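Local coordinates for protein PHOX (Pseudomonas fluorescens, PDB 4A9V) that probably hydrolyses phosphate monoesters as a PhoX-type alkaline phosphatase, a beta-propeller enzyme built round an iron-calcium cofactor, at residues G136-H144 / I252-P261; L243-E251 / V262-H272. All coordinates share one frame; numbering follows the deposited sequence.

Contact 1 of 2, residues G136-H144 / I252-P261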
loop_
_atom_site.group_PDB
_atom_site.type_symbol
_atom_site.label_atom_id
_atom_site.label_comp_id
_atom_site.label_asym_id
_atom_site.label_seq_id
_atom_site.Cartn_x
_atom_site.Cartn_y
_atom_site.Cartn_z
ATOM N N GLY A 136 5.854 -18.976 -17.643
ATOM C CA GLY A 136 5.068 -20.076 -18.189
ATOM C C GLY A 136 4.333 -20.926 -17.161
ATOM O O GLY A 136 3.638 -21.867 -17.530
ATOM N N SER A 137 4.432 -20.589 -15.881
ATOM C CA SER A 137 3.636 -21.270 -14.862
ATOM C C SER A 137 2.154 -21.077 -15.144
ATOM O O SER A 137 1.716 -19.966 -15.460
ATOM C CB SER A 137 3.962 -20.716 -13.483
ATOM O OG SER A 137 3.035 -21.197 -12.525
ATOM N N ARG A 138 1.362 -22.099 -14.845
ATOM C CA ARG A 138 -0.082 -22.000 -14.992
ATOM C C ARG A 138 -0.707 -21.012 -14.004
ATOM O O ARG A 138 -1.828 -20.556 -14.211
ATOM C CB ARG A 138 -0.728 -23.378 -14.843
ATOM C CG ARG A 138 -0.844 -23.860 -13.410
ATOM C CD ARG A 138 -1.719 -25.105 -13.299
ATOM N NE ARG A 138 -3.127 -24.829 -13.583
ATOM C CZ ARG A 138 -4.060 -24.640 -12.649
ATOM N NH1 ARG A 138 -3.791 -24.907 -11.375
ATOM N NH2 ARG A 138 -5.310 -24.369 -13.006
ATOM N N TYR A 139 0.038 -20.637 -12.966
ATOM C CA TYR A 139 -0.460 -19.694 -11.968
ATOM C C TYR A 139 -0.198 -18.238 -12.348
ATOM O O TYR A 139 -0.742 -17.331 -11.731
ATOM C CB TYR A 139 0.148 -20.010 -10.607
ATOM C CG TYR A 139 -0.316 -21.336 -10.050
ATOM C CD1 TYR A 139 -1.573 -21.459 -9.484
ATOM C CD2 TYR A 139 0.441 -22.487 -10.219
ATOM C CE1 TYR A 139 -2.035 -22.680 -9.034
ATOM C CE2 TYR A 139 -0.038 -23.723 -9.823
ATOM C CZ TYR A 139 -1.269 -23.810 -9.215
ATOM O OH TYR A 139 -1.759 -25.031 -8.808
ATOM N N ASN A 140 0.702 -17.998 -13.292
ATOM C CA ASN A 140 1.047 -16.624 -13.635
ATOM C C ASN A 140 -0.170 -15.926 -14.219
ATOM O O ASN A 140 -0.859 -16.484 -15.073
ATOM C CB ASN A 140 2.193 -16.575 -14.640
ATOM C CG ASN A 140 3.512 -17.040 -14.058
ATOM O OD1 ASN A 140 3.653 -17.250 -12.846
ATOM N ND2 ASN A 140 4.511 -17.152 -14.924
ATOM N N ARG A 141 -0.385 -14.671 -13.841
ATOM C CA ARG A 141 -1.601 -13.987 -14.235
ATOM C C ARG A 141 -1.428 -12.491 -14.100
ATOM O O ARG A 141 -0.874 -12.016 -13.114
ATOM C CB ARG A 141 -2.742 -14.459 -13.334
ATOM C CG ARG A 141 -4.091 -13.924 -13.725
ATOM C CD ARG A 141 -5.151 -14.372 -12.744
ATOM N NE ARG A 141 -6.449 -13.899 -13.176
ATOM C CZ ARG A 141 -7.596 -14.208 -12.595
ATOM N NH1 ARG A 141 -7.600 -14.832 -11.423
ATOM N NH2 ARG A 141 -8.729 -13.810 -13.159
ATOM N N ARG A 142 -1.987 -11.751 -15.050
ATOM C CA ARG A 142 -2.255 -10.326 -14.870
ATOM C C ARG A 142 -3.729 -10.093 -14.572
ATOM O O ARG A 142 -4.603 -10.543 -15.311
ATOM C CB ARG A 142 -1.849 -9.521 -16.103
ATOM C CG ARG A 142 -0.354 -9.347 -16.293
ATOM C CD ARG A 142 0.356 -8.755 -15.083
ATOM N NE ARG A 142 -0.342 -7.624 -14.477
ATOM C CZ ARG A 142 -0.548 -6.461 -15.085
ATOM N NH1 ARG A 142 0.096 -6.165 -16.204
ATOM N NH2 ARG A 142 -1.399 -5.580 -14.578
ATOM N N ILE A 143 -3.976 -9.307 -13.533
ATOM C CA ILE A 143 -5.242 -8.650 -13.315
ATOM C C ILE A 143 -4.964 -7.169 -13.518
ATOM O O ILE A 143 -3.987 -6.652 -12.978
ATOM C CB ILE A 143 -5.763 -8.938 -11.896
ATOM C CG1 ILE A 143 -5.979 -10.449 -11.724
ATOM C CG2 ILE A 143 -7.049 -8.176 -11.632
ATOM C CD1 ILE A 143 -5.921 -10.948 -10.303
ATOM N N HIS A 144 -5.664 -6.545 -14.448
ATOM C CA HIS A 144 -5.322 -5.184 -14.815
ATOM C C HIS A 144 -6.517 -4.270 -14.801
ATOM O O HIS A 144 -7.617 -4.650 -14.375
ATOM C CB HIS A 144 -4.608 -5.164 -16.168
ATOM C CG HIS A 144 -5.389 -5.815 -17.274
ATOM N ND1 HIS A 144 -6.540 -5.297 -17.748
ATOM C CD2 HIS A 144 -5.158 -6.987 -17.983
ATOM C CE1 HIS A 144 -7.024 -6.099 -18.706
ATOM N NE2 HIS A 144 -6.166 -7.123 -18.865
ATOM N N ILE A 252 -8.358 -11.574 -4.105
ATOM C CA ILE A 252 -7.874 -12.397 -5.208
ATOM C C ILE A 252 -7.425 -13.754 -4.670
ATOM O O ILE A 252 -6.726 -13.827 -3.664
ATOM C CB ILE A 252 -6.670 -11.701 -5.892
ATOM C CG1 ILE A 252 -7.111 -10.401 -6.574
ATOM C CG2 ILE A 252 -5.967 -12.627 -6.880
ATOM C CD1 ILE A 252 -5.981 -9.434 -6.876
ATOM N N ASP A 253 -7.791 -14.819 -5.383
ATOM C CA ASP A 253 -7.293 -16.152 -5.078
ATOM C C ASP A 253 -6.136 -16.497 -6.009
ATOM O O ASP A 253 -6.361 -16.836 -7.168
ATOM C CB ASP A 253 -8.412 -17.179 -5.236
ATOM C CG ASP A 253 -7.972 -18.587 -4.874
ATOM O OD1 ASP A 253 -6.771 -18.789 -4.584
ATOM O OD2 ASP A 253 -8.824 -19.507 -4.912
ATOM N N PRO A 254 -4.893 -16.393 -5.518
ATOM C CA PRO A 254 -3.771 -16.612 -6.423
ATOM C C PRO A 254 -3.649 -18.064 -6.885
ATOM O O PRO A 254 -2.961 -18.340 -7.863
ATOM C CB PRO A 254 -2.558 -16.209 -5.582
ATOM C CG PRO A 254 -2.982 -16.457 -4.172
ATOM C CD PRO A 254 -4.451 -16.141 -4.133
ATOM N N PHE A 255 -4.262 -18.992 -6.160
ATOM C CA PHE A 255 -4.178 -20.403 -6.519
ATOM C C PHE A 255 -5.254 -20.852 -7.511
ATOM O O PHE A 255 -5.281 -22.019 -7.903
ATOM C CB PHE A 255 -4.205 -21.275 -5.266
ATOM C CG PHE A 255 -2.957 -21.169 -4.439
ATOM C CD1 PHE A 255 -1.838 -21.926 -4.748
ATOM C CD2 PHE A 255 -2.877 -20.272 -3.388
ATOM C CE1 PHE A 255 -0.668 -21.798 -4.024
ATOM C CE2 PHE A 255 -1.709 -20.144 -2.660
ATOM C CZ PHE A 255 -0.599 -20.892 -2.988
ATOM N N ASP A 256 -6.098 -19.928 -7.955
ATOM C CA ASP A 256 -7.098 -20.236 -8.977
ATOM C C ASP A 256 -7.026 -19.212 -10.103
ATOM O O ASP A 256 -7.604 -18.134 -10.011
ATOM C CB ASP A 256 -8.508 -20.237 -8.379
ATOM C CG ASP A 256 -9.577 -20.585 -9.400
ATOM O OD1 ASP A 256 -9.233 -20.796 -10.584
ATOM O OD2 ASP A 256 -10.772 -20.566 -9.029
ATOM N N PRO A 257 -6.247 -19.510 -11.144
ATOM C CA PRO A 257 -5.962 -18.485 -12.144
ATOM C C PRO A 257 -7.142 -18.137 -13.046
ATOM O O PRO A 257 -7.053 -17.188 -13.816
ATOM C CB PRO A 257 -4.803 -19.081 -12.959
ATOM C CG PRO A 257 -4.780 -20.529 -12.633
ATOM C CD PRO A 257 -5.376 -20.689 -11.273
ATOM N N GLN A 258 -8.258 -18.844 -12.901
ATOM C CA GLN A 258 -9.473 -18.492 -13.625
ATOM C C GLN A 258 -10.537 -17.876 -12.719
ATOM O O GLN A 258 -11.658 -17.637 -13.156
ATOM C CB GLN A 258 -10.034 -19.715 -14.349
ATOM C CG GLN A 258 -9.210 -20.129 -15.561
ATOM C CD GLN A 258 -7.928 -20.843 -15.184
ATOM O OE1 GLN A 258 -7.935 -21.765 -14.365
ATOM N NE2 GLN A 258 -6.826 -20.462 -15.824
ATOM N N SER A 259 -10.176 -17.588 -11.473
ATOM C CA SER A 259 -11.114 -16.974 -10.537
ATOM C C SER A 259 -11.361 -15.507 -10.863
ATOM O O SER A 259 -10.502 -14.831 -11.432
ATOM C CB SER A 259 -10.599 -17.099 -9.106
ATOM O OG SER A 259 -9.374 -16.403 -8.938
ATOM N N THR A 260 -12.536 -15.022 -10.481
ATOM C CA THR A 260 -12.884 -13.618 -10.654
ATOM C C THR A 260 -12.710 -12.876 -9.334
ATOM O O THR A 260 -13.383 -13.190 -8.353
ATOM C CB THR A 260 -14.341 -13.480 -11.146
ATOM O OG1 THR A 260 -14.469 -14.114 -12.422
ATOM C CG2 THR A 260 -14.745 -12.030 -11.273
ATOM N N PRO A 261 -11.787 -11.902 -9.287
ATOM C CA PRO A 261 -11.584 -11.164 -8.044
ATOM C C PRO A 261 -12.814 -10.366 -7.645
ATOM O O PRO A 261 -13.663 -10.037 -8.482
ATOM C CB PRO A 261 -10.406 -10.237 -8.370
ATOM C CG PRO A 261 -9.707 -10.906 -9.516
ATOM C CD PRO A 261 -10.815 -11.514 -10.322
HETATM O O HOH W 1 -3.972 -21.773 -15.574
HETATM O O HOH W 2 -6.596 -23.516 -10.191
HETATM O O HOH W 3 -3.220 -17.226 -10.396
HETATM O O HOH W 4 -5.424 -15.616 -9.676
#
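Arg141 lays its guanidinium beneath the carbonyl oxygen of Pro257 and meets the carbonyl oxygen of Ser259 end-on, at its edge. Its chain runs fully extended from a CG set opposite the backbone N (chi1 -174°), which carries the flat group across from the strand to the loop 252-261. There NH2 meets Ser259 O at 2.7 Å, and NH1 reaches the same oxygen at 2.9 Å; both bonds lie in the guanidinium plane, so one acceptor is held by two nitrogens, which restricts how the group can turn. Pro257 O sits over the centre of one guanidinium face, 3.3 Å from Arg141 CZ, where no N-H points at it. The other face carries Ile143 CD1, which also meets Ile252 CD1 tip to tip at 3.7 Å. A lysine in place of Arg141 would probably lose the paired grip on Ser259 O and leave Pro257 O without the flat cation beneath it.

The second half of the contact is packing around two type I turns, Asp253 to Asp256 and Asp256 to Ser259. Pro257 CG presses on Arg138 O at 3.3 Å and also lies over a face of the Arg138 guanidinium. Tyr139 turns its ring edge to the loop backbone, CE1 lying 3.5 Å from Phe255 O in the ring plane; its ring also meets Phe76 edge-to-face. Water bridges fill in between: one molecule joins Arg138 O to Gln258 NE2, another joins Arg138 NH2 to Phe255 O.

The contact thus fastens the edge strand 130-144 of one sheet to the loop linking strands 249-252 and 262-264 of another. Because Arg141 grips a backbone oxygen, with only a weak bond to Ser259 OG besides, its hold depends more on the shape of the turns than on their side chains.

Contact 2 of 2, residues L243-E251 / V262-H272. With EDO (1,2-ethanediol), chain M.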
loop_
_atom_site.group_PDB
_atom_site.type_symbol
_atom_site.label_atom_id
_atom_site.label_comp_id
_atom_site.label_asym_id
_atom_site.label_seq_id
_atom_site.Cartn_x
_atom_site.Cartn_y
_atom_site.Cartn_z
ATOM N N LEU A 243 -16.959 6.412 -10.489
ATOM C CA LEU A 243 -16.121 6.813 -9.354
ATOM C C LEU A 243 -16.401 5.966 -8.110
ATOM O O LEU A 243 -15.537 5.822 -7.245
ATOM C CB LEU A 243 -16.354 8.296 -9.047
ATOM C CG LEU A 243 -15.260 8.974 -8.216
ATOM C CD1 LEU A 243 -14.003 9.182 -9.045
ATOM C CD2 LEU A 243 -15.743 10.290 -7.631
ATOM N N ASN A 244 -17.630 5.473 -7.979
ATOM C CA ASN A 244 -18.029 4.725 -6.793
ATOM C C ASN A 244 -17.595 3.267 -6.827
ATOM O O ASN A 244 -17.625 2.587 -5.801
ATOM C CB ASN A 244 -19.538 4.796 -6.602
ATOM C CG ASN A 244 -20.024 6.201 -6.380
ATOM O OD1 ASN A 244 -19.311 7.030 -5.824
ATOM N ND2 ASN A 244 -21.235 6.486 -6.837
ATOM N N ARG A 245 -17.187 2.794 -8.000
ATOM C CA ARG A 245 -16.893 1.384 -8.225
ATOM C C ARG A 245 -15.392 1.089 -8.086
ATOM O O ARG A 245 -14.946 -0.030 -8.350
ATOM C CB ARG A 245 -17.442 0.963 -9.588
ATOM C CG ARG A 245 -18.971 0.923 -9.594
ATOM C CD ARG A 245 -19.598 1.388 -10.894
ATOM N NE ARG A 245 -19.158 0.614 -12.052
ATOM C CZ ARG A 245 -19.650 -0.571 -12.389
ATOM N NH1 ARG A 245 -20.621 -1.122 -11.677
ATOM N NH2 ARG A 245 -19.165 -1.208 -13.444
ATOM N N HIS A 246 -14.670 2.061 -7.534
ATOM C CA HIS A 246 -13.247 1.970 -7.232
ATOM C C HIS A 246 -12.995 2.652 -5.911
ATOM O O HIS A 246 -13.846 3.397 -5.405
ATOM C CB HIS A 246 -12.427 2.614 -8.352
ATOM C CG HIS A 246 -12.706 2.022 -9.701
ATOM N ND1 HIS A 246 -12.154 0.852 -10.105
ATOM C CD2 HIS A 246 -13.654 2.365 -10.656
ATOM C CE1 HIS A 246 -12.705 0.497 -11.283
ATOM N NE2 HIS A 246 -13.630 1.412 -11.612
ATOM N N GLY A 247 -11.845 2.354 -5.309
ATOM C CA GLY A 247 -11.560 2.744 -3.931
ATOM C C GLY A 247 -11.899 1.663 -2.912
ATOM O O GLY A 247 -12.203 1.971 -1.756
ATOM N N TRP A 248 -11.775 0.402 -3.322
ATOM C CA TRP A 248 -12.135 -0.742 -2.483
ATOM C C TRP A 248 -10.952 -1.648 -2.268
ATOM O O TRP A 248 -9.935 -1.565 -2.970
ATOM C CB TRP A 248 -13.261 -1.528 -3.153
ATOM C CG TRP A 248 -14.476 -0.693 -3.476
ATOM C CD1 TRP A 248 -14.829 -0.159 -4.708
ATOM C CD2 TRP A 248 -15.538 -0.280 -2.558
ATOM N NE1 TRP A 248 -16.008 0.544 -4.616
ATOM C CE2 TRP A 248 -16.492 0.481 -3.348
ATOM C CE3 TRP A 248 -15.792 -0.483 -1.208
ATOM C CZ2 TRP A 248 -17.669 0.958 -2.804
ATOM C CZ3 TRP A 248 -16.961 0.042 -0.660
ATOM C CH2 TRP A 248 -17.888 0.731 -1.447
ATOM N N VAL A 249 -11.078 -2.513 -1.270
ATOM C CA VAL A 249 -10.209 -3.663 -1.100
ATOM C C VAL A 249 -10.748 -4.797 -1.965
ATOM O O VAL A 249 -11.942 -5.093 -1.950
ATOM C CB VAL A 249 -10.167 -4.091 0.374
ATOM C CG1 VAL A 249 -9.261 -5.298 0.549
ATOM C CG2 VAL A 249 -9.678 -2.939 1.238
ATOM N N VAL A 250 -9.854 -5.406 -2.730
ATOM C CA VAL A 250 -10.211 -6.433 -3.696
ATOM C C VAL A 250 -9.525 -7.744 -3.311
ATOM O O VAL A 250 -8.326 -7.772 -3.047
ATOM C CB VAL A 250 -9.768 -6.008 -5.112
ATOM C CG1 VAL A 250 -10.172 -7.056 -6.134
ATOM C CG2 VAL A 250 -10.354 -4.655 -5.468
ATOM N N GLU A 251 -10.298 -8.823 -3.237
ATOM C CA GLU A 251 -9.800 -10.126 -2.822
ATOM C C GLU A 251 -9.564 -11.015 -4.048
ATOM O O GLU A 251 -10.431 -11.154 -4.923
ATOM C CB GLU A 251 -10.796 -10.784 -1.863
ATOM C CG GLU A 251 -10.279 -12.077 -1.254
ATOM C CD GLU A 251 -11.155 -12.642 -0.148
ATOM O OE1 GLU A 251 -12.286 -12.145 0.046
ATOM O OE2 GLU A 251 -10.745 -13.653 0.461
ATOM N N VAL A 262 -12.886 -10.068 -6.350
ATOM C CA VAL A 262 -14.097 -9.529 -5.743
ATOM C C VAL A 262 -13.780 -8.268 -4.945
ATOM O O VAL A 262 -12.973 -8.297 -4.013
ATOM C CB VAL A 262 -14.745 -10.548 -4.789
ATOM C CG1 VAL A 262 -16.053 -9.992 -4.247
ATOM C CG2 VAL A 262 -14.972 -11.881 -5.485
ATOM N N LYS A 263 -14.471 -7.178 -5.269
ATOM C CA LYS A 263 -14.395 -5.952 -4.475
ATOM C C LYS A 263 -15.260 -6.091 -3.230
ATOM O O LYS A 263 -16.463 -6.343 -3.318
ATOM C CB LYS A 263 -14.817 -4.744 -5.305
ATOM C CG LYS A 263 -14.041 -4.633 -6.611
ATOM C CD LYS A 263 -13.748 -3.199 -7.026
ATOM C CE LYS A 263 -12.929 -3.174 -8.304
ATOM N NZ LYS A 263 -12.497 -1.802 -8.694
ATOM N N ARG A 264 -14.630 -5.969 -2.067
ATOM C CA ARG A 264 -15.268 -6.285 -0.795
ATOM C C ARG A 264 -15.796 -4.995 -0.152
ATOM O O ARG A 264 -15.100 -4.330 0.615
ATOM C CB ARG A 264 -14.277 -6.997 0.129
ATOM C CG ARG A 264 -13.837 -8.356 -0.393
ATOM C CD ARG A 264 -14.991 -9.346 -0.451
ATOM N NE ARG A 264 -14.548 -10.678 -0.849
ATOM C CZ ARG A 264 -15.363 -11.696 -1.105
ATOM N NH1 ARG A 264 -16.672 -11.562 -0.939
ATOM N NH2 ARG A 264 -14.867 -12.846 -1.519
ATOM N N THR A 265 -17.030 -4.629 -0.482
ATOM C CA THR A 265 -17.551 -3.329 -0.085
ATOM C C THR A 265 -17.776 -3.173 1.425
ATOM O O THR A 265 -17.835 -2.045 1.912
ATOM C CB THR A 265 -18.816 -2.915 -0.866
ATOM O OG1 THR A 265 -19.904 -3.802 -0.566
ATOM C CG2 THR A 265 -18.547 -2.892 -2.367
ATOM N N ALA A 266 -17.865 -4.272 2.173
ATOM C CA ALA A 266 -18.004 -4.163 3.623
ATOM C C ALA A 266 -16.802 -3.485 4.277
ATOM O O ALA A 266 -16.904 -3.007 5.403
ATOM C CB ALA A 266 -18.247 -5.524 4.258
ATOM N N LEU A 267 -15.661 -3.465 3.593
ATOM C CA LEU A 267 -14.445 -2.868 4.143
ATOM C C LEU A 267 -14.332 -1.373 3.826
ATOM O O LEU A 267 -13.406 -0.713 4.295
ATOM C CB LEU A 267 -13.200 -3.624 3.659
ATOM C CG LEU A 267 -12.838 -4.897 4.431
ATOM C CD1 LEU A 267 -13.949 -5.942 4.405
ATOM C CD2 LEU A 267 -11.542 -5.484 3.888
ATOM N N GLY A 268 -15.333 -0.820 3.142
ATOM C CA GLY A 268 -15.429 0.626 2.964
ATOM C C GLY A 268 -14.667 1.153 1.757
ATOM O O GLY A 268 -13.740 0.500 1.264
ATOM N N ARG A 269 -15.071 2.332 1.294
ATOM C CA ARG A 269 -14.457 2.983 0.142
ATOM C C ARG A 269 -13.680 4.212 0.597
ATOM O O ARG A 269 -14.234 5.094 1.260
ATOM C CB ARG A 269 -15.534 3.393 -0.872
ATOM C CG ARG A 269 -15.001 4.212 -2.032
ATOM C CD ARG A 269 -16.052 4.337 -3.116
ATOM N NE ARG A 269 -15.730 5.374 -4.089
ATOM C CZ ARG A 269 -16.032 6.660 -3.951
ATOM N NH1 ARG A 269 -16.639 7.103 -2.862
ATOM N NH2 ARG A 269 -15.658 7.518 -4.885
ATOM N N PHE A 270 -12.397 4.247 0.256
ATOM C CA PHE A 270 -11.487 5.341 0.575
ATOM C C PHE A 270 -10.167 5.028 -0.140
ATOM O O PHE A 270 -10.137 4.153 -1.008
ATOM C CB PHE A 270 -11.339 5.586 2.107
ATOM C CG PHE A 270 -11.045 4.351 2.934
ATOM C CD1 PHE A 270 -9.737 3.963 3.190
ATOM C CD2 PHE A 270 -12.062 3.729 3.646
ATOM C CE1 PHE A 270 -9.462 2.925 4.060
ATOM C CE2 PHE A 270 -11.793 2.696 4.515
ATOM C CZ PHE A 270 -10.493 2.313 4.747
ATOM N N LYS A 271 -9.130 5.820 0.105
ATOM C CA LYS A 271 -7.875 5.648 -0.611
ATOM C C LYS A 271 -6.987 4.661 0.159
ATOM O O LYS A 271 -6.121 5.038 0.950
ATOM C CB LYS A 271 -7.220 7.005 -0.875
ATOM C CG LYS A 271 -8.121 7.872 -1.725
ATOM C CD LYS A 271 -7.508 9.182 -2.177
ATOM C CE LYS A 271 -8.573 10.027 -2.856
ATOM N NZ LYS A 271 -8.076 11.365 -3.269
ATOM N N HIS A 272 -7.332 3.384 0.015
ATOM C CA HIS A 272 -6.744 2.318 0.821
ATOM C C HIS A 272 -5.270 2.168 0.549
ATOM O O HIS A 272 -4.878 1.936 -0.594
ATOM C CB HIS A 272 -7.408 0.991 0.474
ATOM C CG HIS A 272 -8.832 0.868 0.935
ATOM N ND1 HIS A 272 -9.150 0.379 2.155
ATOM C CD2 HIS A 272 -10.028 1.112 0.284
ATOM C CE1 HIS A 272 -10.483 0.328 2.278
ATOM N NE2 HIS A 272 -11.022 0.776 1.142
HETATM C C1 EDO M . -11.179 -14.419 -4.020
HETATM O O1 EDO M . -11.057 -15.724 -3.444
HETATM C C2 EDO M . -12.342 -13.687 -3.357
HETATM O O2 EDO M . -13.068 -14.612 -2.537
HETATM O O HOH W 5 -13.276 -2.185 0.529
#
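Trp248 is pinched between Thr265 and Arg269 where the beta hairpin of strands 249-252 and 262-264 opens into loops. The strands pair antiparallel: Val250 faces Lys263 as a non-hydrogen-bonded pair, and Glu251 with Val262 is hydrogen-bonded in both directions.

Arg269 can be followed outward. Its CB lies over one face of the Trp248 six-membered ring, 10° off the normal through the centroid, while Thr265 CG2 covers the opposite face. CG passes Gly247 O, and CD runs beside the carbonyls of His246 and Asn244. With CG opposite the backbone N (chi1 174°) and the chain extended to NE, the guanidinium reaches the 3-10 segment and the loop after it: NE bonds weakly to His246 O and Leu243 O, and NH2 meets Leu243 O at 2.9 Å from above the carbonyl plane. Asn244 OD1 stands over a guanidinium face, its ND2 bonded to Leu160 O. Trp248 NE1 returns to Asn244 O, which holds the indole's turn.

Lys263 NZ donates to Arg245 O at 3.0 Å and also pairs with Glu193. Elsewhere, Val249 CG2 sits over the ring of His272, the residue just before Glu273, which lies in the diiron pocket and binds calcium. Glu251 OE2 is met by Thr188. Arg264 pairs with Asp320, and its NH2 bonds weakly to ethanediol O2 and Glu251 OE1; its NE approaches Glu251 OE1 nearly along the C-O axis, a salt bridge of 2.8 Å.

How the contacts relate
Contacts 1 and 2 share the hairpin of strands 249-252 and 262-264. Contact 2 is its buried body and the loops running on from it, whereas contact 1 involves the long connection between the strands, partly exposed and meeting strand 130-144 of another sheet. The two meet where Pro261 CB packs on Val250 CG1, 3.9 Å apart, and their centres lie about 20 Å apart. Both set cationic side chains on backbone carbonyls. Contact 2, close to the cofactor region through His272, adds strand pairing, CH-pi packing and a salt bridge; contact 1, away from the annotated sites, adds prolines and waters and has neither strand pairing nor a salt bridge across its segments.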